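Local coordinates for malate dehydrogenase (Porphyromonas gingivalis, PDB 3FI9), which probably catalyses the NAD-dependent interconversion of malate and oxaloacetate, as a two-domain dehydrogenase of the LDH/MDH superfamily, at residues 149-153 against 239-244; 157-162 against 217-221; 176-180 against 275-279. All blocks are in the same frame, centred on the assembly; numbering follows the deposited sequence.

Interaction 1: residues 149-153 against 239-244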
loop_
_atom_site.group_PDB
_atom_site.type_symbol
_atom_site.label_atom_id
_atom_site.label_comp_id
_atom_site.label_asym_id
_atom_site.label_seq_id
_atom_site.Cartn_x
_atom_site.Cartn_y
_atom_site.Cartn_z
ATOM N N THR A 149 -3.593 -17.656 11.217
ATOM C CA THR A 149 -3.774 -16.294 11.655
ATOM C C THR A 149 -2.464 -15.521 11.492
ATOM O O THR A 149 -1.400 -16.102 11.521
ATOM C CB THR A 149 -4.200 -16.216 13.164
ATOM O OG1 THR A 149 -3.181 -16.806 13.985
ATOM C CG2 THR A 149 -5.500 -17.049 13.404
ATOM N N LEU A 150 -2.566 -14.209 11.296
ATOM C CA LEU A 150 -1.424 -13.311 11.357
ATOM C C LEU A 150 -0.827 -13.351 12.778
ATOM O O LEU A 150 -1.520 -13.038 13.758
ATOM C CB LEU A 150 -1.900 -11.878 11.093
ATOM C CG LEU A 150 -0.855 -10.800 11.355
ATOM C CD1 LEU A 150 0.288 -11.015 10.333
ATOM C CD2 LEU A 150 -1.459 -9.358 11.299
ATOM N N ALA A 151 0.445 -13.727 12.872
ATOM C CA ALA A 151 1.147 -13.836 14.119
ATOM C C ALA A 151 2.610 -13.418 13.991
ATOM O O ALA A 151 3.366 -13.586 14.951
ATOM C CB ALA A 151 1.060 -15.279 14.655
ATOM N N GLY A 152 3.010 -12.890 12.825
ATOM C CA GLY A 152 4.458 -12.663 12.527
ATOM C C GLY A 152 4.979 -11.292 13.001
ATOM O O GLY A 152 6.199 -11.037 13.037
ATOM N N LEU A 153 4.063 -10.376 13.304
ATOM C CA LEU A 153 4.475 -8.998 13.670
ATOM C C LEU A 153 5.323 -8.956 14.928
ATOM O O LEU A 153 6.155 -8.068 15.053
ATOM C CB LEU A 153 3.291 -8.012 13.794
ATOM C CG LEU A 153 2.489 -7.688 12.512
ATOM C CD1 LEU A 153 1.540 -6.474 12.723
ATOM C CD2 LEU A 153 3.382 -7.411 11.280
ATOM N N SER A 239 1.549 -2.620 8.084
ATOM C CA SER A 239 2.273 -3.882 8.323
ATOM C C SER A 239 1.376 -5.136 8.453
ATOM O O SER A 239 1.686 -6.157 7.857
ATOM C CB SER A 239 3.349 -3.783 9.433
ATOM O OG SER A 239 2.789 -3.268 10.670
ATOM N N PRO A 240 0.257 -5.054 9.216
ATOM C CA PRO A 240 -0.590 -6.221 9.283
ATOM C C PRO A 240 -1.118 -6.574 7.908
ATOM O O PRO A 240 -1.310 -7.732 7.626
ATOM C CB PRO A 240 -1.766 -5.801 10.180
ATOM C CG PRO A 240 -1.693 -4.322 10.289
ATOM C CD PRO A 240 -0.287 -3.907 9.991
ATOM N N SER A 241 -1.365 -5.570 7.085
ATOM C CA SER A 241 -1.882 -5.795 5.740
ATOM C C SER A 241 -0.855 -6.516 4.899
ATOM O O SER A 241 -1.098 -7.611 4.357
ATOM C CB SER A 241 -2.215 -4.460 5.071
ATOM O OG SER A 241 -2.325 -4.688 3.667
ATOM N N TYR A 242 0.320 -5.906 4.768
ATOM C CA TYR A 242 1.337 -6.474 3.903
ATOM C C TYR A 242 1.688 -7.926 4.326
ATOM O O TYR A 242 1.760 -8.829 3.500
ATOM C CB TYR A 242 2.605 -5.606 3.921
ATOM C CG TYR A 242 3.689 -6.206 3.099
ATOM C CD1 TYR A 242 3.666 -6.120 1.704
ATOM C CD2 TYR A 242 4.764 -6.822 3.707
ATOM C CE1 TYR A 242 4.707 -6.692 0.930
ATOM C CE2 TYR A 242 5.755 -7.395 2.956
ATOM C CZ TYR A 242 5.715 -7.339 1.585
ATOM O OH TYR A 242 6.775 -7.896 0.901
ATOM N N VAL A 243 1.856 -8.151 5.624
ATOM C CA VAL A 243 2.330 -9.477 6.088
ATOM C C VAL A 243 1.258 -10.574 5.826
ATOM O O VAL A 243 1.550 -11.663 5.272
ATOM C CB VAL A 243 2.833 -9.415 7.558
ATOM C CG1 VAL A 243 3.151 -10.835 8.087
ATOM C CG2 VAL A 243 4.094 -8.469 7.632
ATOM N N SER A 244 0.007 -10.225 6.138
ATOM C CA SER A 244 -1.136 -11.096 5.843
ATOM C C SER A 244 -1.210 -11.444 4.349
ATOM O O SER A 244 -1.505 -12.582 3.965
ATOM C CB SER A 244 -2.429 -10.394 6.279
ATOM O OG SER A 244 -2.447 -10.215 7.723
#
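Two leucines, L150 on strand 147-150 and L153 at the first turn of the helix that follows, reach across to one side of helix 238-251 and fit around P240 and V243. L150 pushes its isobutyl group into the hollow between P240, V243 and S244: CD2 lies 3.7 Å from P240 CB, CD1 3.6 Å from V243 CG1, and L150 CB 3.8 Å from S244 OG. That hydroxyl is turned back onto its own helix, where S244 OG donates to P240 O at 2.7 Å, so it can line an apolar hollow with its hydrogen-bonding need met. Strand 147-150 is the sixth and last parallel strand of the Rossmann-type sheet, and the turn here carries the chain from the NAD-binding half towards the C-terminal half; S244 also packs on I125, a residue predicted to bind NAD(+). Toward the N-terminal end of helix 238-251, L153 covers S239 and P240, with CD1 4.2 Å from P240 CD and 4.0 Å from S239 OG, while its CD2 touches V243 CG2 at 3.9 Å. V243 sits under both leucines, CG1 to L150 and CG2 to L153. L153 packs on H56 of the second subunit, and S239 N hydrogen-bonds E53 of that subunit.

Interaction 2: residues 157-162 against 217-221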
loop_
_atom_site.group_PDB
_atom_site.type_symbol
_atom_site.label_atom_id
_atom_site.label_comp_id
_atom_site.label_asym_id
_atom_site.label_seq_id
_atom_site.Cartn_x
_atom_site.Cartn_y
_atom_site.Cartn_z
ATOM N N ARG A 157 8.887 -7.156 14.590
ATOM C CA ARG A 157 9.142 -6.061 15.518
ATOM C C ARG A 157 10.393 -6.414 16.350
ATOM O O ARG A 157 11.267 -5.584 16.564
ATOM C CB ARG A 157 7.932 -5.829 16.393
ATOM C CG ARG A 157 6.798 -5.164 15.617
ATOM C CD ARG A 157 5.516 -5.014 16.510
ATOM N NE ARG A 157 4.455 -4.390 15.727
ATOM C CZ ARG A 157 3.166 -4.394 16.074
ATOM N NH1 ARG A 157 2.772 -4.981 17.189
ATOM N NH2 ARG A 157 2.263 -3.801 15.307
ATOM N N LEU A 158 10.510 -7.657 16.769
ATOM C CA LEU A 158 11.748 -8.036 17.470
ATOM C C LEU A 158 12.979 -7.816 16.583
ATOM O O LEU A 158 14.012 -7.319 17.039
ATOM C CB LEU A 158 11.673 -9.463 18.002
ATOM C CG LEU A 158 12.912 -10.015 18.726
ATOM C CD1 LEU A 158 13.164 -9.268 20.002
ATOM C CD2 LEU A 158 12.682 -11.501 19.082
ATOM N N GLN A 159 12.869 -8.192 15.317
ATOM C CA GLN A 159 13.959 -7.961 14.369
ATOM C C GLN A 159 14.302 -6.486 14.270
ATOM O O GLN A 159 15.480 -6.093 14.339
ATOM C CB GLN A 159 13.627 -8.533 12.979
ATOM C CG GLN A 159 14.803 -8.421 11.973
ATOM C CD GLN A 159 14.383 -8.730 10.545
ATOM O OE1 GLN A 159 13.394 -8.168 10.059
ATOM N NE2 GLN A 159 15.129 -9.607 9.862
ATOM N N SER A 160 13.281 -5.661 14.104
ATOM C CA SER A 160 13.503 -4.227 14.004
ATOM C C SER A 160 14.163 -3.629 15.260
ATOM O O SER A 160 15.150 -2.887 15.181
ATOM C CB SER A 160 12.171 -3.530 13.739
ATOM O OG SER A 160 12.338 -2.119 13.731
ATOM N N GLU A 161 13.621 -3.967 16.416
ATOM C CA GLU A 161 14.128 -3.439 17.673
ATOM C C GLU A 161 15.573 -3.868 17.914
ATOM O O GLU A 161 16.373 -3.044 18.328
ATOM C CB GLU A 161 13.204 -3.792 18.854
ATOM C CG GLU A 161 11.765 -3.179 18.794
ATOM C CD GLU A 161 11.732 -1.661 18.872
ATOM O OE1 GLU A 161 12.559 -1.043 19.582
ATOM O OE2 GLU A 161 10.852 -1.068 18.229
ATOM N N LEU A 162 15.931 -5.122 17.591
ATOM C CA LEU A 162 17.341 -5.580 17.633
ATOM C C LEU A 162 18.251 -4.838 16.656
ATOM O O LEU A 162 19.376 -4.430 17.024
ATOM C CB LEU A 162 17.445 -7.084 17.398
ATOM C CG LEU A 162 17.080 -7.948 18.631
ATOM C CD1 LEU A 162 16.770 -9.351 18.169
ATOM C CD2 LEU A 162 18.238 -7.953 19.668
ATOM N N LEU A 217 14.032 -3.766 25.544
ATOM C CA LEU A 217 13.838 -4.062 24.123
ATOM C C LEU A 217 12.633 -5.003 23.933
ATOM O O LEU A 217 11.755 -4.752 23.093
ATOM C CB LEU A 217 15.129 -4.636 23.528
ATOM C CG LEU A 217 15.268 -4.813 22.016
ATOM C CD1 LEU A 217 16.705 -4.821 21.556
ATOM C CD2 LEU A 217 14.587 -6.070 21.552
ATOM N N LYS A 218 12.578 -6.081 24.710
ATOM C CA LYS A 218 11.422 -6.967 24.648
ATOM C C LYS A 218 10.106 -6.230 24.914
ATOM O O LYS A 218 9.073 -6.480 24.249
ATOM C CB LYS A 218 11.593 -8.159 25.591
ATOM C CG LYS A 218 12.735 -9.034 25.106
ATOM C CD LYS A 218 12.922 -10.341 25.830
ATOM C CE LYS A 218 11.961 -10.552 26.930
ATOM N NZ LYS A 218 12.573 -9.970 28.132
ATOM N N GLN A 219 10.138 -5.311 25.883
ATOM C CA GLN A 219 8.950 -4.537 26.204
ATOM C C GLN A 219 8.547 -3.612 25.045
ATOM O O GLN A 219 7.355 -3.360 24.854
ATOM C CB GLN A 219 9.172 -3.737 27.480
ATOM C CG GLN A 219 7.946 -3.621 28.340
ATOM C CD GLN A 219 7.261 -4.953 28.578
ATOM O OE1 GLN A 219 6.054 -5.031 28.545
ATOM N NE2 GLN A 219 8.031 -6.003 28.788
ATOM N N ARG A 220 9.503 -3.121 24.252
ATOM C CA ARG A 220 9.119 -2.288 23.091
ATOM C C ARG A 220 8.431 -3.145 22.025
ATOM O O ARG A 220 7.627 -2.635 21.252
ATOM C CB ARG A 220 10.314 -1.568 22.443
ATOM C CG ARG A 220 10.959 -0.500 23.354
ATOM C CD ARG A 220 11.926 0.394 22.624
ATOM N NE ARG A 220 13.161 -0.293 22.262
ATOM C CZ ARG A 220 14.199 -0.460 23.076
ATOM N NH1 ARG A 220 14.144 0.005 24.313
ATOM N NH2 ARG A 220 15.289 -1.105 22.663
ATOM N N VAL A 221 8.772 -4.434 21.968
ATOM C CA VAL A 221 8.043 -5.365 21.099
ATOM C C VAL A 221 6.637 -5.613 21.610
ATOM O O VAL A 221 5.667 -5.430 20.884
ATOM C CB VAL A 221 8.831 -6.697 20.930
ATOM C CG1 VAL A 221 8.030 -7.746 20.104
ATOM C CG2 VAL A 221 10.142 -6.398 20.276
HETATM O O HOH W 1 8.004 -2.389 18.205
HETATM O O HOH W 2 15.877 -1.083 20.120
#
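Helices 153-166 and 211-222 pack side by side in the alpha/beta C-terminal domain of the LDH/MDH fold, their local axes 9.2 Å apart and running roughly antiparallel at 139°. R157, predicted to bind substrate, opens the contact with the base of its side chain: CB lies 4.2 Å from V221 CG1, while the guanidinium makes no contact with 217-221. L158 comes next and fills the seam, with CD1 3.8 Å from L217 CD2 and CA 3.6 Å from V221 CG2; its other neighbours include V188 and W214. S160 packs instead on R55 of the second subunit. E161, one turn on from R157, faces the partner helix squarely. Its CB meets L217 CD2 at 3.8 Å and its CG meets V221 CG2 at 3.9 Å, so the aliphatic part of the side chain joins the apolar layer while the carboxylate turns to R220 and also pairs with K164. L162 adds a last apolar touch, CD2 to L217 CD1 at 4.0 Å. Two waters link E161 and R220: one donates to E161 OE2 and R220 O, the other joins E161 O to R220 NH2. Between them lies the salt bridge itself, R220 NE donating to E161 OE1 at 2.8 Å.

Interaction 3: residues 176-180 against 275-279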
loop_
_atom_site.group_PDB
_atom_site.type_symbol
_atom_site.label_atom_id
_atom_site.label_comp_id
_atom_site.label_asym_id
_atom_site.label_seq_id
_atom_site.Cartn_x
_atom_site.Cartn_y
_atom_site.Cartn_z
ATOM N N THR A 176 14.646 -14.137 13.847
ATOM C CA THR A 176 14.081 -13.687 15.119
ATOM C C THR A 176 12.711 -14.344 15.211
ATOM O O THR A 176 11.935 -14.330 14.234
ATOM C CB THR A 176 13.846 -12.180 15.129
ATOM O OG1 THR A 176 13.441 -11.788 13.815
ATOM C CG2 THR A 176 15.098 -11.417 15.486
ATOM N N ARG A 177 12.405 -14.911 16.366
ATOM C CA ARG A 177 11.203 -15.719 16.495
ATOM C C ARG A 177 10.538 -15.516 17.839
ATOM O O ARG A 177 11.204 -15.581 18.861
ATOM C CB ARG A 177 11.523 -17.222 16.335
ATOM C CG ARG A 177 11.882 -17.610 14.960
ATOM C CD ARG A 177 10.720 -17.403 14.033
ATOM N NE ARG A 177 11.011 -17.978 12.735
ATOM C CZ ARG A 177 11.479 -17.295 11.695
ATOM N NH1 ARG A 177 11.705 -15.994 11.783
ATOM N NH2 ARG A 177 11.726 -17.935 10.555
ATOM N N THR A 178 9.229 -15.231 17.828
ATOM C CA THR A 178 8.419 -15.399 19.017
ATOM C C THR A 178 7.346 -16.449 18.675
ATOM O O THR A 178 6.802 -16.455 17.568
ATOM C CB THR A 178 7.727 -14.094 19.506
ATOM O OG1 THR A 178 6.627 -13.786 18.644
ATOM C CG2 THR A 178 8.687 -12.864 19.496
ATOM N N TYR A 179 6.983 -17.274 19.650
ATOM C CA TYR A 179 5.920 -18.252 19.492
ATOM C C TYR A 179 4.861 -18.098 20.595
ATOM O O TYR A 179 4.999 -17.261 21.528
ATOM C CB TYR A 179 6.508 -19.680 19.518
ATOM C CG TYR A 179 7.561 -19.932 18.466
ATOM C CD1 TYR A 179 7.269 -19.821 17.108
ATOM C CD2 TYR A 179 8.843 -20.301 18.834
ATOM C CE1 TYR A 179 8.263 -20.041 16.151
ATOM C CE2 TYR A 179 9.816 -20.541 17.905
ATOM C CZ TYR A 179 9.526 -20.397 16.570
ATOM O OH TYR A 179 10.510 -20.667 15.657
ATOM N N GLY A 180 3.778 -18.867 20.468
ATOM C CA GLY A 180 2.689 -18.847 21.482
ATOM C C GLY A 180 1.599 -17.830 21.217
ATOM O O GLY A 180 0.980 -17.858 20.157
ATOM N N MET A 275 -1.898 -21.432 18.128
ATOM C CA MET A 275 -0.723 -20.709 18.633
ATOM C C MET A 275 0.140 -20.280 17.458
ATOM O O MET A 275 0.147 -20.970 16.453
ATOM C CB MET A 275 0.167 -21.650 19.483
ATOM C CG MET A 275 -0.258 -21.749 20.913
ATOM S SD MET A 275 0.996 -22.533 21.926
ATOM C CE MET A 275 1.214 -24.029 21.060
ATOM N N ALA A 276 0.910 -19.192 17.627
ATOM C CA ALA A 276 2.010 -18.835 16.727
ATOM C C ALA A 276 3.067 -19.926 16.836
ATOM O O ALA A 276 3.482 -20.278 17.952
ATOM C CB ALA A 276 2.636 -17.448 17.118
ATOM N N MET A 277 3.455 -20.478 15.690
ATOM C CA MET A 277 4.313 -21.644 15.625
ATOM C C MET A 277 5.356 -21.478 14.532
ATOM O O MET A 277 5.286 -20.550 13.733
ATOM C CB MET A 277 3.470 -22.903 15.359
ATOM C CG MET A 277 2.677 -23.414 16.571
ATOM S SD MET A 277 3.703 -24.513 17.670
ATOM C CE MET A 277 4.693 -23.323 18.493
ATOM N N GLU A 278 6.311 -22.393 14.477
ATOM C CA GLU A 278 7.252 -22.422 13.345
ATOM C C GLU A 278 6.609 -23.130 12.173
ATOM O O GLU A 278 6.687 -24.360 12.035
ATOM C CB GLU A 278 8.570 -23.084 13.729
ATOM C CG GLU A 278 9.659 -23.010 12.657
ATOM C CD GLU A 278 10.094 -21.587 12.333
ATOM O OE1 GLU A 278 9.914 -20.671 13.163
ATOM O OE2 GLU A 278 10.651 -21.377 11.241
ATOM N N THR A 279 6.009 -22.330 11.301
ATOM C CA THR A 279 5.124 -22.837 10.282
ATOM C C THR A 279 5.719 -22.645 8.909
ATOM O O THR A 279 6.578 -21.781 8.712
ATOM C CB THR A 279 3.794 -22.055 10.316
ATOM O OG1 THR A 279 4.049 -20.664 10.640
ATOM C CG2 THR A 279 2.866 -22.646 11.338
#
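Y179, G180 and E278 give up the most surface here, and between them they account for the main ties. G180 makes the backbone link: its N donates to A276 O at 2.9 Å and its O accepts from A276 N at 2.9 Å, the two bonds of a single antiparallel hydrogen-bonded bridge. At phi 90° and psi -122° a side chain on G180 would jam against the carbonyl oxygen of Y179, so glycine suits the site on backbone grounds alone. Y179, just before the bridge, leans over the other strand. Its CB is 3.5 Å from A276 O, its CD1 3.6 Å from M277 C, and its CB also meets M277 CE at 4.2 Å. At the far end of the ring, Y179 OH donates to E278 OE1 at 2.6 Å. E278 OE1 also accepts a hydrogen bond from R177 NE at 2.9 Å, part of a salt bridge; R177 NH1 is steadied by T176 O at 3.0 Å. The contact lies in the C-terminal domain of the LDH/MDH fold and couples two sheets: strand 178-180 pairs with strand 186-188 in an antiparallel hairpin whose connection carries H182, the predicted proton acceptor, its side chain about 7 Å from that of T178; F189, just after the hairpin, meets the Y179 ring edge-to-face, while strand 273-277 edges the main sheet beside strand 261-267, and helix 153-166 packs against T176 and T178.

How the interactions relate
From the N terminus, the chain completes the Rossmann-type half, leaves strand 147-150 and enters helix 153-166, so interactions 1 and 2 begin almost back to back. Interaction 2 closes the shorter loop when helix 211-222 returns, and it is nested within the loop that interaction 1 closes at helix 238-251. Interaction 3 starts at 176-180, inside both of those loops, and closes only at 275-279, so it crosses both. The contacts also touch directly: A151 CB packs on A276 CB at 3.6 Å, and L162 CD1 on T176 CG2 at 3.8 Å. Together they tie the main sheet, the small hairpin and three helices, with interactions 1 and 2 also meeting the second subunit.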